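Local coordinates for protein fanconi-associated nuclease 1 homolog (PDB 5Y7Q) that belongs to the FAN1 family of nucleases and is bound to DNA here, with a helix-turn-helix, a SAP and a VRR-NUC domain, at residues Leu84-Gly98 with Phe180-Cys193. Sequence-based numbering, arbitrary orientation.
Sequences LVRMVMRKGTLFREG and FAEPVYELRCMALC. With nucleotides of chain B.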
loop_
_atom_site.group_PDB
_atom_site.type_symbol
_atom_site.label_atom_id
_atom_site.label_comp_id
_atom_site.label_asym_id
_atom_site.label_seq_id
_atom_site.Cartn_x
_atom_site.Cartn_y
_atom_site.Cartn_z
ATOM N N LEU A 84 10.480 13.436 -24.855
ATOM C CA LEU A 84 9.899 12.136 -24.565
ATOM C C LEU A 84 9.682 11.968 -23.075
ATOM O O LEU A 84 8.565 11.679 -22.613
ATOM C CB LEU A 84 10.794 11.017 -25.075
ATOM C CG LEU A 84 10.021 9.705 -25.078
ATOM C CD1 LEU A 84 8.700 9.937 -25.798
ATOM C CD2 LEU A 84 10.818 8.626 -25.780
ATOM N N VAL A 85 10.744 12.166 -22.301
ATOM C CA VAL A 85 10.638 11.875 -20.881
ATOM C C VAL A 85 9.570 12.754 -20.251
ATOM O O VAL A 85 8.762 12.288 -19.420
ATOM C CB VAL A 85 12.013 12.033 -20.226
ATOM C CG1 VAL A 85 11.901 11.907 -18.756
ATOM C CG2 VAL A 85 12.936 10.950 -20.770
ATOM N N ARG A 86 9.485 14.015 -20.697
ATOM C CA ARG A 86 8.405 14.873 -20.226
ATOM C C ARG A 86 7.035 14.254 -20.493
ATOM O O ARG A 86 6.184 14.228 -19.604
ATOM C CB ARG A 86 8.502 16.247 -20.863
ATOM C CG ARG A 86 9.691 17.009 -20.423
ATOM C CD ARG A 86 9.717 17.212 -18.950
ATOM N NE ARG A 86 10.577 18.347 -18.670
ATOM C CZ ARG A 86 10.687 18.962 -17.493
ATOM N NH1 ARG A 86 9.975 18.542 -16.463
ATOM N NH2 ARG A 86 11.497 20.016 -17.369
ATOM N N MET A 87 6.792 13.745 -21.708
ATOM C CA MET A 87 5.469 13.168 -21.954
ATOM C C MET A 87 5.224 11.930 -21.086
ATOM O O MET A 87 4.112 11.735 -20.568
ATOM C CB MET A 87 5.305 12.830 -23.439
ATOM C CG MET A 87 5.522 14.039 -24.373
ATOM S SD MET A 87 5.686 13.653 -26.105
ATOM C CE MET A 87 4.088 12.967 -26.394
ATOM N N VAL A 88 6.256 11.109 -20.893
ATOM C CA VAL A 88 6.114 9.869 -20.141
ATOM C C VAL A 88 5.766 10.153 -18.692
ATOM O O VAL A 88 4.955 9.452 -18.088
ATOM C CB VAL A 88 7.404 9.042 -20.256
ATOM C CG1 VAL A 88 7.334 7.804 -19.383
ATOM C CG2 VAL A 88 7.694 8.680 -21.730
ATOM N N MET A 89 6.357 11.188 -18.110
ATOM C CA MET A 89 6.125 11.450 -16.693
ATOM C C MET A 89 4.847 12.218 -16.418
ATOM O O MET A 89 4.502 12.403 -15.242
ATOM C CB MET A 89 7.299 12.220 -16.099
ATOM C CG MET A 89 8.557 11.412 -16.088
ATOM S SD MET A 89 9.955 12.320 -15.451
ATOM C CE MET A 89 9.553 14.004 -16.023
ATOM N N ARG A 90 4.145 12.695 -17.439
ATOM C CA ARG A 90 2.892 13.376 -17.173
ATOM C C ARG A 90 1.752 12.379 -17.307
ATOM O O ARG A 90 1.931 11.249 -17.761
ATOM C CB ARG A 90 2.714 14.579 -18.109
ATOM C CG ARG A 90 3.557 15.790 -17.741
ATOM C CD ARG A 90 3.718 16.812 -18.874
ATOM N NE ARG A 90 2.451 17.475 -19.200
ATOM C CZ ARG A 90 2.348 18.734 -19.624
ATOM N NH1 ARG A 90 3.443 19.480 -19.765
ATOM N NH2 ARG A 90 1.148 19.253 -19.895
ATOM N N LYS A 91 0.559 12.833 -16.944
ATOM C CA LYS A 91 -0.611 11.966 -16.891
ATOM C C LYS A 91 -1.223 11.807 -18.275
ATOM O O LYS A 91 -1.262 12.751 -19.076
ATOM C CB LYS A 91 -1.645 12.546 -15.914
ATOM C CG LYS A 91 -3.030 11.905 -15.934
ATOM C CD LYS A 91 -3.006 10.463 -15.443
ATOM C CE LYS A 91 -3.485 10.361 -13.997
ATOM N NZ LYS A 91 -4.937 10.707 -13.842
ATOM N N GLY A 92 -1.702 10.600 -18.554
ATOM C CA GLY A 92 -2.390 10.363 -19.801
ATOM C C GLY A 92 -1.444 10.313 -20.977
ATOM O O GLY A 92 -0.237 10.547 -20.840
ATOM N N THR A 93 -1.971 9.927 -22.127
ATOM C CA THR A 93 -1.153 9.780 -23.315
ATOM C C THR A 93 -1.301 10.921 -24.336
ATOM O O THR A 93 -0.529 10.972 -25.291
ATOM C CB THR A 93 -1.464 8.414 -23.933
ATOM O OG1 THR A 93 -0.315 7.928 -24.629
ATOM C CG2 THR A 93 -2.654 8.481 -24.859
ATOM N N LEU A 94 -2.208 11.877 -24.124
ATOM C CA LEU A 94 -2.563 12.898 -25.113
ATOM C C LEU A 94 -2.150 14.288 -24.640
ATOM O O LEU A 94 -2.445 14.671 -23.501
ATOM C CB LEU A 94 -4.063 12.890 -25.370
ATOM C CG LEU A 94 -4.671 11.593 -25.892
ATOM C CD1 LEU A 94 -6.193 11.581 -25.634
ATOM C CD2 LEU A 94 -4.347 11.399 -27.389
ATOM N N PHE A 95 -1.483 15.046 -25.508
ATOM C CA PHE A 95 -0.970 16.361 -25.141
ATOM C C PHE A 95 -1.193 17.356 -26.269
ATOM O O PHE A 95 -1.196 16.996 -27.449
ATOM C CB PHE A 95 0.523 16.297 -24.796
ATOM C CG PHE A 95 0.829 15.319 -23.703
ATOM C CD1 PHE A 95 1.262 14.045 -24.001
ATOM C CD2 PHE A 95 0.613 15.655 -22.374
ATOM C CE1 PHE A 95 1.506 13.136 -23.007
ATOM C CE2 PHE A 95 0.862 14.749 -21.379
ATOM C CZ PHE A 95 1.312 13.485 -21.697
ATOM N N ARG A 96 -1.415 18.609 -25.890
ATOM C CA ARG A 96 -1.508 19.716 -26.829
ATOM C C ARG A 96 -0.165 20.413 -26.878
ATOM O O ARG A 96 0.440 20.658 -25.834
ATOM C CB ARG A 96 -2.568 20.727 -26.396
ATOM C CG ARG A 96 -3.986 20.221 -26.255
ATOM C CD ARG A 96 -4.837 21.274 -25.536
ATOM N NE ARG A 96 -4.791 22.609 -26.153
ATOM C CZ ARG A 96 -5.855 23.312 -26.553
ATOM N NH1 ARG A 96 -7.090 22.828 -26.415
ATOM N NH2 ARG A 96 -5.689 24.517 -27.089
ATOM N N GLU A 97 0.288 20.759 -28.081
ATOM C CA GLU A 97 1.622 21.346 -28.231
ATOM C C GLU A 97 1.883 22.470 -27.221
ATOM O O GLU A 97 2.982 22.566 -26.654
ATOM C CB GLU A 97 1.802 21.861 -29.663
ATOM C CG GLU A 97 3.192 22.367 -29.951
ATOM C CD GLU A 97 3.396 22.661 -31.418
ATOM O OE1 GLU A 97 3.448 23.856 -31.788
ATOM O OE2 GLU A 97 3.496 21.692 -32.204
ATOM N N GLY A 98 0.875 23.311 -26.961
ATOM C CA GLY A 98 1.086 24.469 -26.115
ATOM C C GLY A 98 1.312 24.112 -24.663
ATOM O O GLY A 98 2.009 24.834 -23.942
ATOM N N PHE A 180 -9.197 24.350 -35.465
ATOM C CA PHE A 180 -8.443 24.319 -34.217
ATOM C C PHE A 180 -6.954 24.416 -34.511
ATOM O O PHE A 180 -6.378 23.516 -35.131
ATOM C CB PHE A 180 -8.728 23.044 -33.439
ATOM C CG PHE A 180 -8.091 23.026 -32.074
ATOM C CD1 PHE A 180 -7.817 24.216 -31.405
ATOM C CD2 PHE A 180 -7.746 21.824 -31.466
ATOM C CE1 PHE A 180 -7.224 24.203 -30.155
ATOM C CE2 PHE A 180 -7.149 21.806 -30.216
ATOM C CZ PHE A 180 -6.888 22.995 -29.563
ATOM N N ALA A 181 -6.320 25.461 -33.981
ATOM C CA ALA A 181 -5.002 25.904 -34.416
ATOM C C ALA A 181 -3.846 25.323 -33.598
ATOM O O ALA A 181 -2.698 25.731 -33.810
ATOM C CB ALA A 181 -4.933 27.438 -34.394
ATOM N N GLU A 182 -4.109 24.409 -32.664
ATOM C CA GLU A 182 -3.045 23.802 -31.860
ATOM C C GLU A 182 -2.965 22.291 -32.077
ATOM O O GLU A 182 -3.913 21.573 -31.715
ATOM C CB GLU A 182 -3.270 24.120 -30.382
ATOM C CG GLU A 182 -2.064 23.945 -29.486
ATOM C CD GLU A 182 -2.324 24.504 -28.097
ATOM O OE1 GLU A 182 -3.036 25.530 -28.013
ATOM O OE2 GLU A 182 -1.844 23.921 -27.090
ATOM N N PRO A 183 -1.868 21.753 -32.617
ATOM C CA PRO A 183 -1.781 20.302 -32.833
ATOM C C PRO A 183 -1.792 19.521 -31.528
ATOM O O PRO A 183 -1.628 20.050 -30.428
ATOM C CB PRO A 183 -0.453 20.121 -33.572
ATOM C CG PRO A 183 0.308 21.350 -33.293
ATOM C CD PRO A 183 -0.686 22.452 -33.139
ATOM N N VAL A 184 -2.010 18.219 -31.672
ATOM C CA VAL A 184 -2.195 17.320 -30.546
ATOM C C VAL A 184 -1.378 16.057 -30.789
ATOM O O VAL A 184 -1.549 15.396 -31.815
ATOM C CB VAL A 184 -3.687 16.981 -30.355
ATOM C CG1 VAL A 184 -3.829 15.716 -29.579
ATOM C CG2 VAL A 184 -4.387 18.116 -29.630
ATOM N N TYR A 185 -0.509 15.707 -29.843
ATOM C CA TYR A 185 0.354 14.538 -29.932
ATOM C C TYR A 185 -0.135 13.430 -29.008
ATOM O O TYR A 185 -0.674 13.692 -27.925
ATOM C CB TYR A 185 1.793 14.910 -29.579
ATOM C CG TYR A 185 2.320 16.077 -30.399
ATOM C CD1 TYR A 185 2.763 15.892 -31.696
ATOM C CD2 TYR A 185 2.349 17.353 -29.878
ATOM C CE1 TYR A 185 3.228 16.944 -32.450
ATOM C CE2 TYR A 185 2.828 18.408 -30.618
ATOM C CZ TYR A 185 3.263 18.204 -31.906
ATOM O OH TYR A 185 3.727 19.263 -32.658
ATOM N N GLU A 186 0.035 12.185 -29.458
ATOM C CA GLU A 186 -0.278 11.004 -28.661
ATOM C C GLU A 186 0.966 10.132 -28.528
ATOM O O GLU A 186 1.541 9.705 -29.539
ATOM C CB GLU A 186 -1.421 10.188 -29.270
ATOM C CG GLU A 186 -1.742 8.921 -28.467
ATOM C CD GLU A 186 -2.824 8.052 -29.103
ATOM O OE1 GLU A 186 -2.596 7.486 -30.208
ATOM O OE2 GLU A 186 -3.911 7.933 -28.489
ATOM N N LEU A 187 1.344 9.828 -27.280
ATOM C CA LEU A 187 2.441 8.908 -26.992
ATOM C C LEU A 187 2.015 7.459 -27.226
ATOM O O LEU A 187 0.938 7.053 -26.796
ATOM C CB LEU A 187 2.864 9.125 -25.552
ATOM C CG LEU A 187 4.034 8.503 -24.842
ATOM C CD1 LEU A 187 5.336 8.754 -25.590
ATOM C CD2 LEU A 187 3.992 9.244 -23.509
ATOM N N ARG A 188 2.794 6.705 -28.008
ATOM C CA ARG A 188 2.455 5.315 -28.319
ATOM C C ARG A 188 3.332 4.243 -27.674
ATOM O O ARG A 188 3.084 3.057 -27.910
ATOM C CB ARG A 188 2.417 5.124 -29.835
ATOM C CG ARG A 188 1.066 5.514 -30.438
ATOM C CD ARG A 188 0.287 4.296 -30.914
ATOM N NE ARG A 188 1.170 3.172 -31.246
ATOM C CZ ARG A 188 1.914 3.077 -32.352
ATOM N NH1 ARG A 188 2.692 2.011 -32.553
ATOM N NH2 ARG A 188 1.899 4.056 -33.251
ATOM N N CYS A 189 4.369 4.608 -26.922
ATOM C CA CYS A 189 5.272 3.647 -26.285
ATOM C C CYS A 189 4.998 3.387 -24.777
ATOM O O CYS A 189 5.822 2.748 -24.111
ATOM C CB CYS A 189 6.726 4.082 -26.509
ATOM S SG CYS A 189 7.146 5.728 -25.887
ATOM N N MET A 190 3.895 3.896 -24.213
ATOM C CA MET A 190 3.703 3.841 -22.760
ATOM C C MET A 190 3.743 2.429 -22.177
ATOM O O MET A 190 4.157 2.269 -21.032
ATOM C CB MET A 190 2.385 4.483 -22.359
ATOM C CG MET A 190 2.480 5.230 -21.099
ATOM S SD MET A 190 3.815 6.432 -21.119
ATOM C CE MET A 190 3.868 6.816 -19.373
ATOM N N ALA A 191 3.292 1.405 -22.903
ATOM C CA ALA A 191 3.350 0.060 -22.341
ATOM C C ALA A 191 4.789 -0.379 -22.135
ATOM O O ALA A 191 5.137 -0.918 -21.078
ATOM C CB ALA A 191 2.619 -0.943 -23.225
ATOM N N LEU A 192 5.637 -0.146 -23.133
ATOM C CA LEU A 192 7.047 -0.497 -23.031
ATOM C C LEU A 192 7.751 0.294 -21.923
ATOM O O LEU A 192 8.636 -0.228 -21.234
ATOM C CB LEU A 192 7.690 -0.258 -24.392
ATOM C CG LEU A 192 9.185 -0.270 -24.556
ATOM C CD1 LEU A 192 9.708 -1.460 -23.833
ATOM C CD2 LEU A 192 9.437 -0.400 -26.019
ATOM N N CYS A 193 7.365 1.550 -21.731
ATOM C CA CYS A 193 7.891 2.326 -20.612
ATOM C C CYS A 193 7.425 1.769 -19.267
ATOM O O CYS A 193 8.222 1.630 -18.330
ATOM C CB CYS A 193 7.479 3.783 -20.755
ATOM S SG CYS A 193 8.351 4.568 -22.103
ATOM P P DT B 8 0.068 16.499 -16.113
ATOM O OP1 DT B 8 0.104 16.769 -17.584
ATOM O OP2 DT B 8 0.201 15.117 -15.604
ATOM O "O5'" DT B 8 1.114 17.495 -15.471
ATOM C "C5'" DT B 8 0.841 18.863 -15.586
ATOM C "C4'" DT B 8 1.933 19.689 -14.986
ATOM O "O4'" DT B 8 1.653 19.901 -13.587
ATOM C "C3'" DT B 8 3.313 19.067 -15.063
ATOM O "O3'" DT B 8 4.205 20.050 -15.460
ATOM C "C2'" DT B 8 3.578 18.602 -13.620
ATOM C "C1'" DT B 8 2.816 19.649 -12.837
ATOM N N1 DT B 8 2.399 19.265 -11.426
ATOM C C2 DT B 8 2.588 20.183 -10.415
ATOM O O2 DT B 8 3.104 21.275 -10.591
ATOM N N3 DT B 8 2.165 19.781 -9.177
ATOM C C4 DT B 8 1.567 18.578 -8.847
ATOM O O4 DT B 8 1.210 18.312 -7.697
ATOM C C5 DT B 8 1.392 17.660 -9.939
ATOM C C7 DT B 8 0.753 16.331 -9.685
ATOM C C6 DT B 8 1.803 18.043 -11.173
ATOM P P DG B 10 11.198 21.521 -13.557
ATOM O OP1 DG B 10 11.739 22.719 -14.234
ATOM O OP2 DG B 10 11.102 20.209 -14.216
ATOM O "O5'" DG B 10 12.040 21.411 -12.216
ATOM C "C5'" DG B 10 12.137 22.550 -11.376
ATOM C "C4'" DG B 10 12.488 22.134 -9.983
ATOM O "O4'" DG B 10 11.360 21.446 -9.410
ATOM C "C3'" DG B 10 13.672 21.175 -9.911
ATOM O "O3'" DG B 10 14.706 21.735 -9.139
ATOM C "C2'" DG B 10 13.119 19.909 -9.258
ATOM C "C1'" DG B 10 11.814 20.370 -8.636
ATOM N N9 DG B 10 10.813 19.329 -8.666
ATOM C C8 DG B 10 10.529 18.483 -9.712
ATOM N N7 DG B 10 9.580 17.632 -9.451
ATOM C C5 DG B 10 9.221 17.925 -8.139
ATOM C C6 DG B 10 8.243 17.331 -7.301
ATOM O O6 DG B 10 7.474 16.386 -7.563
ATOM N N1 DG B 10 8.217 17.938 -6.037
ATOM C C2 DG B 10 9.038 18.983 -5.640
ATOM N N2 DG B 10 8.872 19.444 -4.395
ATOM N N3 DG B 10 9.945 19.545 -6.415
ATOM C C4 DG B 10 9.984 18.966 -7.644
ATOM P P DT B 9 5.659 19.672 -16.000
ATOM O OP1 DT B 9 5.776 20.569 -17.168
ATOM O OP2 DT B 9 5.899 18.209 -16.046
ATOM O "O5'" DT B 9 6.607 20.226 -14.866
ATOM C "C5'" DT B 9 6.413 21.549 -14.401
ATOM C "C4'" DT B 9 7.351 21.858 -13.259
ATOM O "O4'" DT B 9 6.692 21.561 -12.005
ATOM C "C3'" DT B 9 8.656 21.052 -13.273
ATOM O "O3'" DT B 9 9.736 21.909 -13.046
ATOM C "C2'" DT B 9 8.485 20.064 -12.125
ATOM C "C1'" DT B 9 7.559 20.818 -11.178
ATOM N N1 DT B 9 6.721 19.913 -10.320
ATOM C C2 DT B 9 6.472 20.250 -9.000
ATOM O O2 DT B 9 6.899 21.268 -8.467
ATOM N N3 DT B 9 5.700 19.342 -8.321
ATOM C C4 DT B 9 5.170 18.156 -8.811
ATOM O O4 DT B 9 4.490 17.398 -8.119
ATOM C C5 DT B 9 5.482 17.865 -10.186
ATOM C C7 DT B 9 4.967 16.617 -10.818
ATOM C C6 DT B 9 6.223 18.747 -10.867
#
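Leu187 lies against helix 84-89: its CD1 meets Leu84 CD1 at 3.6 Å, the two side chains crossing at about a right angle, while CD2 packs on Met87 CB at 3.8 Å. With CG anti to the backbone N, chi1 -174° sets the two methyls against Leu84, Met87 and Val88, and Val88 CG2 also touches Cys193 SG. Side-chain contacts at this end are apolar and mostly buried, Met190 CE adding 3.6 Å to Val88 CG1; helix 64-75 brings Phe73 beside Leu84 and Phe69 beside Cys189.

Next to it, strands 94-96 and 184-187 run antiparallel. Phe95 and Tyr185 form the hydrogen-bonded pair, Phe95 N to Tyr185 O at 2.9 Å and Tyr185 N to Phe95 O at 2.8 Å. Strand 184-187 is the middle of a three-stranded sheet completed by 121-123, so the helix and strand, which belong to the helix-turn-helix domain, are tied to a strand nearly 90 residues later. Tyr185 OH donates to Glu97 OE2, which lies in the ring plane at its edge; Glu97 OE1 bridges to Arg109.

The far end relies on polar bonds, with Gly98 and Ala181 exposed and Phe180 and Ala181 poorly ordered. Arg96 NH2 makes a salt bridge to Glu182 OE1 (3.0 Å, 162° at the hydrogen), within the guanidinium plane but from above the carboxylate plane; Glu182 OE2 accepts Gly98 N. From the helix, Arg86 NH1 and NH2 donate to DG10 OP2 of chain B; from the turn after it, Arg90 NE and Lys91 N grip DT8 OP1 and OP2 of chain B.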